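Local coordinates for multifunctional non-homologous end joining DNA repair protein LigD (Mycobacterium tuberculosis, PDB 2IRU), which probably repairs DNA double-strand breaks by non-homologous end joining together with Ku, this chain being its manganese-dependent primase-polymerase domain, at residues 20-25 against 250-255; 119-124 against 131-136; 138-143 against 228-233; 40-45 against 242-247. One frame throughout, in Å; residues are numbered along the deposited sequence.

Contact 1 (20-25 against 250-255); sequences VLYPAT and THPTVA
The carbonyl oxygen of Thr250 is approached by a bridging water, by the Tyr22 ring edge and by the Ala24 methyl. Water 1 donates to Thr250 O at 2.6 Å and accepts from Ala24 N at 2.9 Å, so it joins two backbone groups that make no direct bond. The same Thr250 O lies in the plane of the Tyr22 ring, at its edge and 3.8 Å from CD1, while Ala24 CB touches it at 3.5 Å. One face of that ring is taken by Pro252: a CH-pi contact sets Pro252 CB 3.8 Å from the ring centroid, 11° off the normal and therefore over the centre. Tyr22 CG is anti to its own carbonyl carbon (chi1 -68°), which starts the ring on its way to Pro252, and the phenol oxygen ends in a hydrogen bond to Arg247 O. Both backbones are tightly bent here. Residues 22-25 form a beta turn, closed by Thr25 N on Tyr22 O, within the small hairpin of strands 20-22 and 27-28, and Pro252 is the centre of an inverse gamma turn ahead of strand 253-257. Nearer the surface, Thr25 CG2 lies over a face of the His251 imidazole, toward its rim, 4.0 Å from the centroid. Thr25 OG1 approaches Pro252 CD at 3.6 Å, tip to tip, and is hydrogen-bonded to Thr27 OG1.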
loop_
_atom_site.group_PDB
_atom_site.type_symbol
_atom_site.label_atom_id
_atom_site.label_comp_id
_atom_site.label_asym_id
_atom_site.label_seq_id
_atom_site.Cartn_x
_atom_site.Cartn_y
_atom_site.Cartn_z
ATOM N N VAL A 20 23.710 1.620 7.074
ATOM C CA VAL A 20 22.528 1.682 7.937
ATOM C C VAL A 20 21.503 2.655 7.374
ATOM O O VAL A 20 21.815 3.855 7.147
ATOM C CB VAL A 20 22.896 2.061 9.402
ATOM C CG1 VAL A 20 21.647 2.319 10.187
ATOM C CG2 VAL A 20 23.719 0.923 10.064
ATOM N N LEU A 21 20.293 2.139 7.160
ATOM C CA LEU A 21 19.195 2.997 6.682
ATOM C C LEU A 21 18.209 3.430 7.788
ATOM O O LEU A 21 17.461 4.393 7.603
ATOM C CB LEU A 21 18.463 2.329 5.534
ATOM C CG LEU A 21 19.286 1.985 4.275
ATOM C CD1 LEU A 21 18.372 1.352 3.243
ATOM C CD2 LEU A 21 19.891 3.203 3.667
ATOM N N TYR A 22 18.229 2.720 8.919
ATOM C CA TYR A 22 17.434 3.093 10.101
ATOM C C TYR A 22 18.367 3.227 11.333
ATOM O O TYR A 22 18.621 2.236 12.024
ATOM C CB TYR A 22 16.411 1.981 10.386
ATOM C CG TYR A 22 15.321 1.844 9.345
ATOM C CD1 TYR A 22 14.081 2.458 9.536
ATOM C CD2 TYR A 22 15.539 1.074 8.173
ATOM C CE1 TYR A 22 13.034 2.315 8.587
ATOM C CE2 TYR A 22 14.510 0.896 7.226
ATOM C CZ TYR A 22 13.285 1.549 7.430
ATOM O OH TYR A 22 12.301 1.372 6.490
ATOM N N PRO A 23 18.883 4.443 11.603
ATOM C CA PRO A 23 19.867 4.580 12.698
ATOM C C PRO A 23 19.350 4.117 14.069
ATOM O O PRO A 23 20.145 3.653 14.907
ATOM C CB PRO A 23 20.183 6.088 12.738
ATOM C CG PRO A 23 19.888 6.600 11.332
ATOM C CD PRO A 23 18.691 5.698 10.843
ATOM N N ALA A 24 18.039 4.231 14.305
ATOM C CA ALA A 24 17.476 3.881 15.637
ATOM C C ALA A 24 17.647 2.395 15.962
ATOM O O ALA A 24 17.747 2.003 17.141
ATOM C CB ALA A 24 16.016 4.236 15.693
ATOM N N THR A 25 17.653 1.584 14.893
ATOM C CA THR A 25 17.636 0.116 15.037
ATOM C C THR A 25 18.877 -0.545 14.379
ATOM O O THR A 25 19.119 -1.734 14.644
ATOM C CB THR A 25 16.346 -0.462 14.400
ATOM O OG1 THR A 25 16.251 -0.004 13.038
ATOM C CG2 THR A 25 15.092 -0.068 15.201
ATOM N N THR A 250 11.068 6.022 11.845
ATOM C CA THR A 250 12.164 5.747 12.786
ATOM C C THR A 250 12.495 4.259 12.928
ATOM O O THR A 250 13.688 3.902 13.072
ATOM C CB THR A 250 11.916 6.395 14.168
ATOM O OG1 THR A 250 10.750 5.825 14.786
ATOM C CG2 THR A 250 11.761 7.890 13.988
ATOM N N HIS A 251 11.450 3.411 12.952
ATOM C CA HIS A 251 11.648 1.966 12.942
ATOM C C HIS A 251 11.185 1.395 11.613
ATOM O O HIS A 251 10.263 1.926 11.012
ATOM C CB HIS A 251 10.823 1.277 14.042
ATOM C CG HIS A 251 11.349 1.538 15.418
ATOM N ND1 HIS A 251 10.943 0.814 16.519
ATOM C CD2 HIS A 251 12.264 2.419 15.868
ATOM C CE1 HIS A 251 11.578 1.255 17.592
ATOM N NE2 HIS A 251 12.391 2.227 17.219
ATOM N N PRO A 252 11.770 0.279 11.189
ATOM C CA PRO A 252 11.373 -0.409 9.955
ATOM C C PRO A 252 10.061 -1.167 10.095
ATOM O O PRO A 252 10.026 -2.414 10.095
ATOM C CB PRO A 252 12.539 -1.367 9.714
ATOM C CG PRO A 252 13.074 -1.649 11.064
ATOM C CD PRO A 252 12.912 -0.384 11.852
ATOM N N THR A 253 8.986 -0.410 10.304
ATOM C CA THR A 253 7.666 -1.019 10.354
ATOM C C THR A 253 7.169 -1.298 8.931
ATOM O O THR A 253 7.750 -0.814 7.931
ATOM C CB THR A 253 6.678 -0.135 11.112
ATOM O OG1 THR A 253 6.808 1.181 10.590
ATOM C CG2 THR A 253 7.013 -0.127 12.628
ATOM N N VAL A 254 6.048 -2.019 8.832
ATOM C CA VAL A 254 5.548 -2.493 7.532
ATOM C C VAL A 254 4.032 -2.280 7.400
ATOM O O VAL A 254 3.302 -2.337 8.423
ATOM C CB VAL A 254 5.844 -4.050 7.408
ATOM C CG1 VAL A 254 5.176 -4.685 6.185
ATOM C CG2 VAL A 254 7.370 -4.310 7.353
ATOM N N ALA A 255 3.585 -2.091 6.148
ATOM C CA ALA A 255 2.155 -2.128 5.858
ATOM C C ALA A 255 1.718 -3.612 5.965
ATOM O O ALA A 255 1.785 -4.383 4.968
ATOM C CB ALA A 255 1.925 -1.520 4.470
HETATM O O HOH W 1 15.929 5.181 12.536
#

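Contact 2 (119-124 against 131-136); sequences RFVAEP and PGPATR
Gly132 N donates to Arg119 O, the one direct hydrogen bond between these segments, at 2.9 Å and well bent, with 134° at the hydrogen. The strands are strongly twisted against each other: their axes make 124°. Beyond this bond, water takes over. Water 2 donates to Arg119 O at 2.8 Å and to Pro133 O at 2.6 Å, bridging two acceptors where the gap from Arg119 N to Pro133 O has widened to 3.7 Å. Arg119 O thus receives two donors, one from protein and one from solvent. Apolar contacts follow the same line. Phe120 and Pro131 form a non-hydrogen-bonded pair whose side chains lie side by side and point the same way; with Phe120 CG anti to its carbonyl carbon (chi1 -70°), beside the backbone N, the ring brings CE1 4.2 Å from Pro131 CD. The Phe120 ring also stacks edge-to-face with Trp118. Both methyls of Val121 reach the bare CA of Gly132, CG1 at 4.1 Å. Farther along, the aliphatic part of Arg119 crosses Thr135, CD standing 3.9 Å from CG2, whereas Thr135 OG1 is engaged by Arg50. Phe120 is buried, packing on Ala82 and Val84. Adjacent strands joined by a short connection make this a beta hairpin, of strands 118-122 and 129-143, twisted, with a water-bridged gap at Arg119 and Pro133 before the strands pair again at Gln117 and Thr135.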
loop_
_atom_site.group_PDB
_atom_site.type_symbol
_atom_site.label_atom_id
_atom_site.label_comp_id
_atom_site.label_asym_id
_atom_site.label_seq_id
_atom_site.Cartn_x
_atom_site.Cartn_y
_atom_site.Cartn_z
ATOM N N ARG A 119 -5.220 -1.595 -12.184
ATOM C CA ARG A 119 -4.115 -2.191 -12.956
ATOM C C ARG A 119 -4.119 -1.769 -14.420
ATOM O O ARG A 119 -5.186 -1.490 -15.008
ATOM C CB ARG A 119 -4.199 -3.706 -12.915
ATOM C CG ARG A 119 -3.966 -4.305 -11.550
ATOM C CD ARG A 119 -4.352 -5.762 -11.553
ATOM N NE ARG A 119 -3.425 -6.580 -12.311
ATOM C CZ ARG A 119 -2.872 -7.687 -11.825
ATOM N NH1 ARG A 119 -3.198 -8.090 -10.595
ATOM N NH2 ARG A 119 -2.020 -8.393 -12.554
ATOM N N PHE A 120 -2.929 -1.699 -15.001
ATOM C CA PHE A 120 -2.808 -1.640 -16.466
ATOM C C PHE A 120 -3.464 -2.845 -17.138
ATOM O O PHE A 120 -3.440 -3.980 -16.612
ATOM C CB PHE A 120 -1.339 -1.588 -16.858
ATOM C CG PHE A 120 -0.680 -0.299 -16.515
ATOM C CD1 PHE A 120 -0.894 0.837 -17.283
ATOM C CD2 PHE A 120 0.184 -0.234 -15.428
ATOM C CE1 PHE A 120 -0.284 2.044 -16.957
ATOM C CE2 PHE A 120 0.822 0.982 -15.094
ATOM C CZ PHE A 120 0.602 2.098 -15.835
ATOM N N VAL A 121 -4.038 -2.598 -18.311
ATOM C CA VAL A 121 -4.626 -3.679 -19.081
ATOM C C VAL A 121 -4.108 -3.581 -20.503
ATOM O O VAL A 121 -4.003 -2.478 -21.042
ATOM C CB VAL A 121 -6.184 -3.678 -19.073
ATOM C CG1 VAL A 121 -6.730 -3.846 -17.666
ATOM C CG2 VAL A 121 -6.759 -2.433 -19.750
ATOM N N ALA A 122 -3.774 -4.738 -21.064
ATOM C CA ALA A 122 -3.313 -4.844 -22.451
ATOM C C ALA A 122 -4.458 -4.589 -23.427
ATOM O O ALA A 122 -5.470 -5.305 -23.424
ATOM C CB ALA A 122 -2.681 -6.210 -22.702
ATOM N N GLU A 123 -4.308 -3.548 -24.243
ATOM C CA GLU A 123 -5.374 -3.141 -25.164
ATOM C C GLU A 123 -5.539 -4.216 -26.236
ATOM O O GLU A 123 -4.544 -4.644 -26.813
ATOM C CB GLU A 123 -5.062 -1.779 -25.796
ATOM C CG GLU A 123 -6.241 -0.794 -25.819
ATOM C CD GLU A 123 -6.060 0.322 -26.849
ATOM O OE1 GLU A 123 -4.943 0.887 -26.946
ATOM O OE2 GLU A 123 -7.030 0.634 -27.572
ATOM N N PRO A 124 -6.795 -4.679 -26.470
ATOM C CA PRO A 124 -7.160 -5.733 -27.428
ATOM C C PRO A 124 -6.307 -5.755 -28.694
ATOM O O PRO A 124 -5.710 -6.790 -29.019
ATOM C CB PRO A 124 -8.621 -5.398 -27.788
ATOM C CG PRO A 124 -9.070 -4.341 -26.779
ATOM C CD PRO A 124 -7.988 -4.193 -25.754
ATOM N N PRO A 131 -4.170 2.392 -18.426
ATOM C CA PRO A 131 -4.861 2.204 -17.144
ATOM C C PRO A 131 -6.222 1.568 -17.360
ATOM O O PRO A 131 -6.926 1.935 -18.309
ATOM C CB PRO A 131 -5.005 3.634 -16.590
ATOM C CG PRO A 131 -3.821 4.378 -17.198
ATOM C CD PRO A 131 -3.715 3.787 -18.613
ATOM N N GLY A 132 -6.562 0.609 -16.505
ATOM C CA GLY A 132 -7.824 -0.098 -16.583
ATOM C C GLY A 132 -8.651 0.216 -15.331
ATOM O O GLY A 132 -8.339 1.147 -14.584
ATOM N N PRO A 133 -9.705 -0.572 -15.090
ATOM C CA PRO A 133 -10.607 -0.363 -13.961
ATOM C C PRO A 133 -9.955 -0.590 -12.591
ATOM O O PRO A 133 -8.877 -1.214 -12.467
ATOM C CB PRO A 133 -11.702 -1.414 -14.206
ATOM C CG PRO A 133 -11.593 -1.749 -15.639
ATOM C CD PRO A 133 -10.127 -1.724 -15.895
ATOM N N ALA A 134 -10.604 -0.056 -11.560
ATOM C CA ALA A 134 -10.234 -0.399 -10.208
ATOM C C ALA A 134 -10.526 -1.881 -9.984
ATOM O O ALA A 134 -11.579 -2.385 -10.409
ATOM C CB ALA A 134 -11.005 0.476 -9.205
ATOM N N THR A 135 -9.598 -2.584 -9.330
ATOM C CA THR A 135 -9.795 -4.002 -9.030
ATOM C C THR A 135 -10.242 -4.223 -7.583
ATOM O O THR A 135 -10.758 -5.291 -7.238
ATOM C CB THR A 135 -8.518 -4.834 -9.254
ATOM O OG1 THR A 135 -7.542 -4.485 -8.284
ATOM C CG2 THR A 135 -7.961 -4.661 -10.710
ATOM N N ARG A 136 -10.025 -3.213 -6.748
ATOM C CA ARG A 136 -10.323 -3.288 -5.296
ATOM C C ARG A 136 -10.566 -1.886 -4.799
ATOM O O ARG A 136 -10.156 -0.917 -5.461
ATOM C CB ARG A 136 -9.108 -3.905 -4.567
ATOM C CG ARG A 136 -7.834 -3.068 -4.621
ATOM C CD ARG A 136 -6.594 -3.896 -4.275
ATOM N NE ARG A 136 -5.427 -3.021 -4.176
ATOM C CZ ARG A 136 -4.151 -3.389 -4.324
ATOM N NH1 ARG A 136 -3.826 -4.651 -4.609
ATOM N NH2 ARG A 136 -3.195 -2.465 -4.200
HETATM O O HOH W 2 -7.431 -2.781 -14.012
#

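Contact 3 (138-143 against 228-233); sequences VFDLDP and FVDWSQ
Strands 138-143 and 228-230 run antiparallel at 159°, with Asp140-Asp230 and Asp142-Phe228 as hydrogen-bonded pairs and Leu141-Val229 as the non-hydrogen-bonded pair between them. At the first pair Asp230 N meets Asp140 O at 2.8 Å and Asp140 N meets Asp230 O at 3.0 Å. The carboxylates of Asp140, Asp142 and Asp230 leave on one face of the sheet. With Asp140 CG anti to its backbone N (chi1 178°), the carboxylate meets Gln233 NE2, which donates to Asp140 OD2 at 2.9 Å on the anti lone pair; the bond lies in the amide plane, but the carboxylate plane is turned 85° from it. A weak second bond from the same Gln233 NE2 reaches Asp230 OD2 at 3.3 Å, and Thr240 holds OE1. Asp140 and Asp142, the DxD pair of this primase-polymerase active site, are predicted, by similarity, to bind both manganese ions and Asp230, on the neighbouring strand, one of them, with Gln233 a predicted substrate-binding residue. Asp140 OD2 and Asp230 OD2 stand 4.4 Å apart, and water 4 donates to both. Asp230 OD1 accepts from Ser232 N, an Asx turn in which the donor lies above the carboxylate plane, and separately from Ser232 OG, at 2.6 Å, on the syn lone pair. On the other face, Phe139 CD1 and Val229 CG1 touch at 4.0 Å beneath helices 149-164 and 192-209.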
loop_
_atom_site.group_PDB
_atom_site.type_symbol
_atom_site.label_atom_id
_atom_site.label_comp_id
_atom_site.label_asym_id
_atom_site.label_seq_id
_atom_site.Cartn_x
_atom_site.Cartn_y
_atom_site.Cartn_z
ATOM N N VAL A 138 -9.864 0.792 -1.497
ATOM C CA VAL A 138 -9.085 0.985 -0.286
ATOM C C VAL A 138 -9.718 2.086 0.541
ATOM O O VAL A 138 -10.209 3.103 -0.002
ATOM C CB VAL A 138 -7.598 1.316 -0.561
ATOM C CG1 VAL A 138 -7.468 2.691 -1.172
ATOM C CG2 VAL A 138 -6.766 1.220 0.721
ATOM N N PHE A 139 -9.761 1.855 1.844
ATOM C CA PHE A 139 -10.129 2.890 2.807
ATOM C C PHE A 139 -8.950 3.134 3.745
ATOM O O PHE A 139 -8.335 2.174 4.229
ATOM C CB PHE A 139 -11.346 2.476 3.627
ATOM C CG PHE A 139 -12.565 2.273 2.798
ATOM C CD1 PHE A 139 -13.502 3.296 2.649
ATOM C CD2 PHE A 139 -12.796 1.037 2.174
ATOM C CE1 PHE A 139 -14.643 3.076 1.845
ATOM C CE2 PHE A 139 -13.911 0.812 1.400
ATOM C CZ PHE A 139 -14.845 1.834 1.232
ATOM N N ASP A 140 -8.622 4.401 3.973
ATOM C CA ASP A 140 -7.567 4.757 4.917
ATOM C C ASP A 140 -8.306 5.279 6.146
ATOM O O ASP A 140 -8.962 6.320 6.070
ATOM C CB ASP A 140 -6.710 5.886 4.332
ATOM C CG ASP A 140 -5.608 6.369 5.268
ATOM O OD1 ASP A 140 -5.439 5.890 6.433
ATOM O OD2 ASP A 140 -4.889 7.288 4.801
ATOM N N LEU A 141 -8.210 4.536 7.251
ATOM C CA LEU A 141 -8.838 4.922 8.494
ATOM C C LEU A 141 -7.811 5.628 9.347
ATOM O O LEU A 141 -6.860 4.999 9.840
ATOM C CB LEU A 141 -9.391 3.681 9.216
ATOM C CG LEU A 141 -10.802 3.273 8.770
ATOM C CD1 LEU A 141 -10.955 2.988 7.273
ATOM C CD2 LEU A 141 -11.233 2.055 9.600
ATOM N N ASP A 142 -7.967 6.940 9.476
ATOM C CA ASP A 142 -6.976 7.730 10.178
ATOM C C ASP A 142 -7.538 8.214 11.511
ATOM O O ASP A 142 -8.476 9.037 11.509
ATOM C CB ASP A 142 -6.511 8.919 9.336
ATOM C CG ASP A 142 -5.282 9.609 9.951
ATOM O OD1 ASP A 142 -4.166 9.027 9.916
ATOM O OD2 ASP A 142 -5.449 10.720 10.503
ATOM N N PRO A 143 -7.011 7.680 12.641
ATOM C CA PRO A 143 -7.540 8.015 13.966
ATOM C C PRO A 143 -7.187 9.441 14.404
ATOM O O PRO A 143 -6.002 9.802 14.464
ATOM C CB PRO A 143 -6.878 6.976 14.893
ATOM C CG PRO A 143 -5.562 6.665 14.204
ATOM C CD PRO A 143 -5.895 6.707 12.727
ATOM N N PHE A 228 -11.222 9.348 10.740
ATOM C CA PHE A 228 -11.461 9.859 9.406
ATOM C C PHE A 228 -11.432 8.655 8.455
ATOM O O PHE A 228 -10.411 7.985 8.322
ATOM C CB PHE A 228 -10.361 10.861 9.032
ATOM C CG PHE A 228 -10.407 11.313 7.604
ATOM C CD1 PHE A 228 -11.620 11.437 6.927
ATOM C CD2 PHE A 228 -9.220 11.613 6.932
ATOM C CE1 PHE A 228 -11.663 11.866 5.568
ATOM C CE2 PHE A 228 -9.250 12.042 5.592
ATOM C CZ PHE A 228 -10.468 12.157 4.916
ATOM N N VAL A 229 -12.584 8.357 7.866
ATOM C CA VAL A 229 -12.693 7.253 6.918
ATOM C C VAL A 229 -12.452 7.824 5.526
ATOM O O VAL A 229 -13.374 8.303 4.876
ATOM C CB VAL A 229 -14.056 6.553 7.008
ATOM C CG1 VAL A 229 -14.162 5.413 6.028
ATOM C CG2 VAL A 229 -14.246 6.020 8.406
ATOM N N ASP A 230 -11.197 7.777 5.119
ATOM C CA ASP A 230 -10.776 8.423 3.890
ATOM C C ASP A 230 -11.012 7.478 2.702
ATOM O O ASP A 230 -10.373 6.402 2.584
ATOM C CB ASP A 230 -9.284 8.823 3.995
ATOM C CG ASP A 230 -8.811 9.703 2.821
ATOM O OD1 ASP A 230 -9.617 10.059 1.954
ATOM O OD2 ASP A 230 -7.603 10.021 2.758
ATOM N N TRP A 231 -11.945 7.910 1.845
ATOM C CA TRP A 231 -12.347 7.218 0.621
ATOM C C TRP A 231 -11.602 7.763 -0.593
ATOM O O TRP A 231 -11.755 7.208 -1.702
ATOM C CB TRP A 231 -13.855 7.442 0.387
ATOM C CG TRP A 231 -14.237 8.886 0.627
ATOM C CD1 TRP A 231 -14.709 9.436 1.801
ATOM C CD2 TRP A 231 -14.156 9.968 -0.315
ATOM N NE1 TRP A 231 -14.932 10.790 1.630
ATOM C CE2 TRP A 231 -14.584 11.140 0.349
ATOM C CE3 TRP A 231 -13.750 10.065 -1.655
ATOM C CZ2 TRP A 231 -14.641 12.383 -0.291
ATOM C CZ3 TRP A 231 -13.794 11.313 -2.286
ATOM C CH2 TRP A 231 -14.224 12.451 -1.604
ATOM N N SER A 232 -10.810 8.826 -0.398
ATOM C CA SER A 232 -10.263 9.624 -1.521
ATOM C C SER A 232 -9.129 8.925 -2.286
ATOM O O SER A 232 -8.781 9.312 -3.430
ATOM C CB SER A 232 -9.769 11.001 -1.041
ATOM O OG SER A 232 -8.612 10.877 -0.247
ATOM N N GLN A 233 -8.499 7.943 -1.644
ATOM C CA GLN A 233 -7.397 7.195 -2.296
ATOM C C GLN A 233 -7.824 6.233 -3.422
ATOM O O GLN A 233 -6.984 5.626 -4.116
ATOM C CB GLN A 233 -6.496 6.528 -1.259
ATOM C CG GLN A 233 -5.888 7.587 -0.377
ATOM C CD GLN A 233 -5.181 7.039 0.801
ATOM O OE1 GLN A 233 -4.387 6.101 0.688
ATOM N NE2 GLN A 233 -5.453 7.630 1.967
HETATM O O HOH W 3 -9.388 5.797 0.192
HETATM O O HOH W 4 -5.967 10.132 5.099
#

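Contact 4 (40-45 against 242-247); sequences AEVMLG and APYSLR
Met43 CG is anti to the backbone N (chi1 -169°), and the next two torsions are within a few degrees of straight, so the extended chain runs out from the helix over the 242-245 turn. On its way it slides past Tyr244 in the opposite direction, CG lying 3.8 Å from Tyr244 CB. The terminal CE arrives 4.2 Å from Ala242 CB and close to Ser245 N. That turn is type II, closed by Ser245 N on Ala242 O, with Tyr244 at a positive phi of 74°; its ring meets Val42, one residue before Met43. Val42 CG2 sits over one face of the ring, 3.6 Å from the centroid and offset toward the rim, the two side chains crossing at about a right angle. Pro243 O is touched by Met43 CG at 3.5 Å and accepts a hydrogen bond from water 5 at 2.7 Å, which also donates to Met43 O at 3.0 Å. Tyr244 OH bonds Asp285, and helix 273-283 packs on both Val42 and Tyr244. With no direct hydrogen bond between the segments, helix 29-47 is joined to the loop that carries Arg247, a predicted substrate-binding residue, by CH-pi and apolar packing, and one water bridges the Met43 and Pro243 carbonyls.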
loop_
_atom_site.group_PDB
_atom_site.type_symbol
_atom_site.label_atom_id
_atom_site.label_comp_id
_atom_site.label_asym_id
_atom_site.label_seq_id
_atom_site.Cartn_x
_atom_site.Cartn_y
_atom_site.Cartn_z
ATOM N N ALA A 40 8.776 -11.328 -1.302
ATOM C CA ALA A 40 8.426 -11.219 -2.725
ATOM C C ALA A 40 7.187 -12.050 -3.088
ATOM O O ALA A 40 6.272 -11.549 -3.753
ATOM C CB ALA A 40 9.623 -11.601 -3.654
ATOM N N GLU A 41 7.180 -13.318 -2.680
ATOM C CA GLU A 41 6.136 -14.245 -3.125
ATOM C C GLU A 41 4.769 -13.712 -2.746
ATOM O O GLU A 41 3.848 -13.742 -3.579
ATOM C CB GLU A 41 6.334 -15.626 -2.520
ATOM C CG GLU A 41 5.353 -16.708 -3.065
ATOM C CD GLU A 41 5.371 -18.020 -2.250
ATOM O OE1 GLU A 41 6.301 -18.213 -1.418
ATOM O OE2 GLU A 41 4.471 -18.875 -2.471
ATOM N N VAL A 42 4.638 -13.249 -1.500
ATOM C CA VAL A 42 3.332 -12.760 -1.011
ATOM C C VAL A 42 3.050 -11.321 -1.432
ATOM O O VAL A 42 1.857 -10.943 -1.591
ATOM C CB VAL A 42 3.171 -12.929 0.534
ATOM C CG1 VAL A 42 3.286 -14.396 0.918
ATOM C CG2 VAL A 42 4.175 -12.049 1.337
ATOM N N MET A 43 4.112 -10.530 -1.613
ATOM C CA MET A 43 3.947 -9.121 -1.980
ATOM C C MET A 43 3.563 -8.908 -3.453
ATOM O O MET A 43 2.770 -8.014 -3.783
ATOM C CB MET A 43 5.219 -8.297 -1.660
ATOM C CG MET A 43 4.995 -6.806 -1.779
ATOM S SD MET A 43 6.454 -5.883 -1.300
ATOM C CE MET A 43 5.874 -4.184 -1.525
ATOM N N LEU A 44 4.119 -9.719 -4.338
ATOM C CA LEU A 44 4.024 -9.418 -5.778
ATOM C C LEU A 44 2.580 -9.368 -6.315
ATOM O O LEU A 44 2.242 -8.466 -7.117
ATOM C CB LEU A 44 4.904 -10.343 -6.590
ATOM C CG LEU A 44 6.386 -10.000 -6.456
ATOM C CD1 LEU A 44 7.102 -11.159 -7.124
ATOM C CD2 LEU A 44 6.735 -8.681 -7.095
ATOM N N GLY A 45 1.709 -10.250 -5.805
ATOM C CA GLY A 45 0.342 -10.382 -6.330
ATOM C C GLY A 45 -0.438 -9.085 -6.131
ATOM O O GLY A 45 -1.370 -8.777 -6.878
ATOM N N ALA A 242 1.944 0.118 -0.456
ATOM C CA ALA A 242 1.621 -1.257 -0.806
ATOM C C ALA A 242 1.685 -2.210 0.374
ATOM O O ALA A 242 2.587 -2.106 1.195
ATOM C CB ALA A 242 2.521 -1.730 -1.884
ATOM N N PRO A 243 0.741 -3.181 0.434
ATOM C CA PRO A 243 0.896 -4.189 1.477
ATOM C C PRO A 243 2.322 -4.802 1.427
ATOM O O PRO A 243 2.864 -5.048 0.320
ATOM C CB PRO A 243 -0.144 -5.248 1.112
ATOM C CG PRO A 243 -1.241 -4.455 0.400
ATOM C CD PRO A 243 -0.462 -3.404 -0.396
ATOM N N TYR A 244 2.866 -5.046 2.615
ATOM C CA TYR A 244 4.247 -5.562 2.807
ATOM C C TYR A 244 5.382 -4.549 2.567
ATOM O O TYR A 244 6.540 -4.848 2.868
ATOM C CB TYR A 244 4.505 -6.813 1.993
ATOM C CG TYR A 244 3.564 -7.935 2.355
ATOM C CD1 TYR A 244 3.800 -8.701 3.515
ATOM C CD2 TYR A 244 2.475 -8.268 1.531
ATOM C CE1 TYR A 244 2.952 -9.758 3.863
ATOM C CE2 TYR A 244 1.607 -9.339 1.874
ATOM C CZ TYR A 244 1.867 -10.068 3.041
ATOM O OH TYR A 244 1.074 -11.101 3.419
ATOM N N SER A 245 5.044 -3.356 2.074
ATOM C CA SER A 245 6.098 -2.317 1.975
ATOM C C SER A 245 6.612 -1.940 3.355
ATOM O O SER A 245 5.827 -1.822 4.328
ATOM C CB SER A 245 5.555 -1.037 1.311
ATOM O OG SER A 245 6.607 -0.058 1.159
ATOM N N LEU A 246 7.912 -1.692 3.429
ATOM C CA LEU A 246 8.508 -1.036 4.599
ATOM C C LEU A 246 7.988 0.400 4.616
ATOM O O LEU A 246 7.500 0.919 3.575
ATOM C CB LEU A 246 10.048 -1.002 4.466
ATOM C CG LEU A 246 10.760 -2.336 4.675
ATOM C CD1 LEU A 246 12.195 -2.279 4.205
ATOM C CD2 LEU A 246 10.769 -2.702 6.144
ATOM N N ARG A 247 8.164 1.026 5.771
ATOM C CA ARG A 247 7.902 2.450 5.942
ATOM C C ARG A 247 9.194 3.171 6.277
ATOM O O ARG A 247 10.044 2.672 7.056
ATOM C CB ARG A 247 6.890 2.688 7.071
ATOM C CG ARG A 247 5.528 1.980 6.888
ATOM C CD ARG A 247 4.903 2.239 5.516
ATOM N NE ARG A 247 4.810 3.643 5.173
ATOM C CZ ARG A 247 3.717 4.382 5.324
ATOM N NH1 ARG A 247 2.591 3.842 5.791
ATOM N NH2 ARG A 247 3.728 5.654 4.943
HETATM O O HOH W 5 1.681 -5.794 -2.017
#

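Overall arrangement
Contact 3 holds the predicted metal-binding acids, and the others lie 20 to 25 Å from it, centre to centre. Contact 2 adjoins it in sequence on the same long strand, 129-143, yet their centres are 23 Å apart. Contacts 1 and 4 touch directly: besides the bond from Tyr22 to Arg247, Tyr244 N meets Ala255 O at 2.7 Å, a probable hydrogen bond, so the two contacts are joined by bonds as well as by the chain. Arg247, a substrate residue by similarity, thus lies where the two join. Contact 4 is the most central, about 8 Å from the chain's centre, while contacts 1 and 2 lie on opposite sides of it, their centres about 34 Å apart.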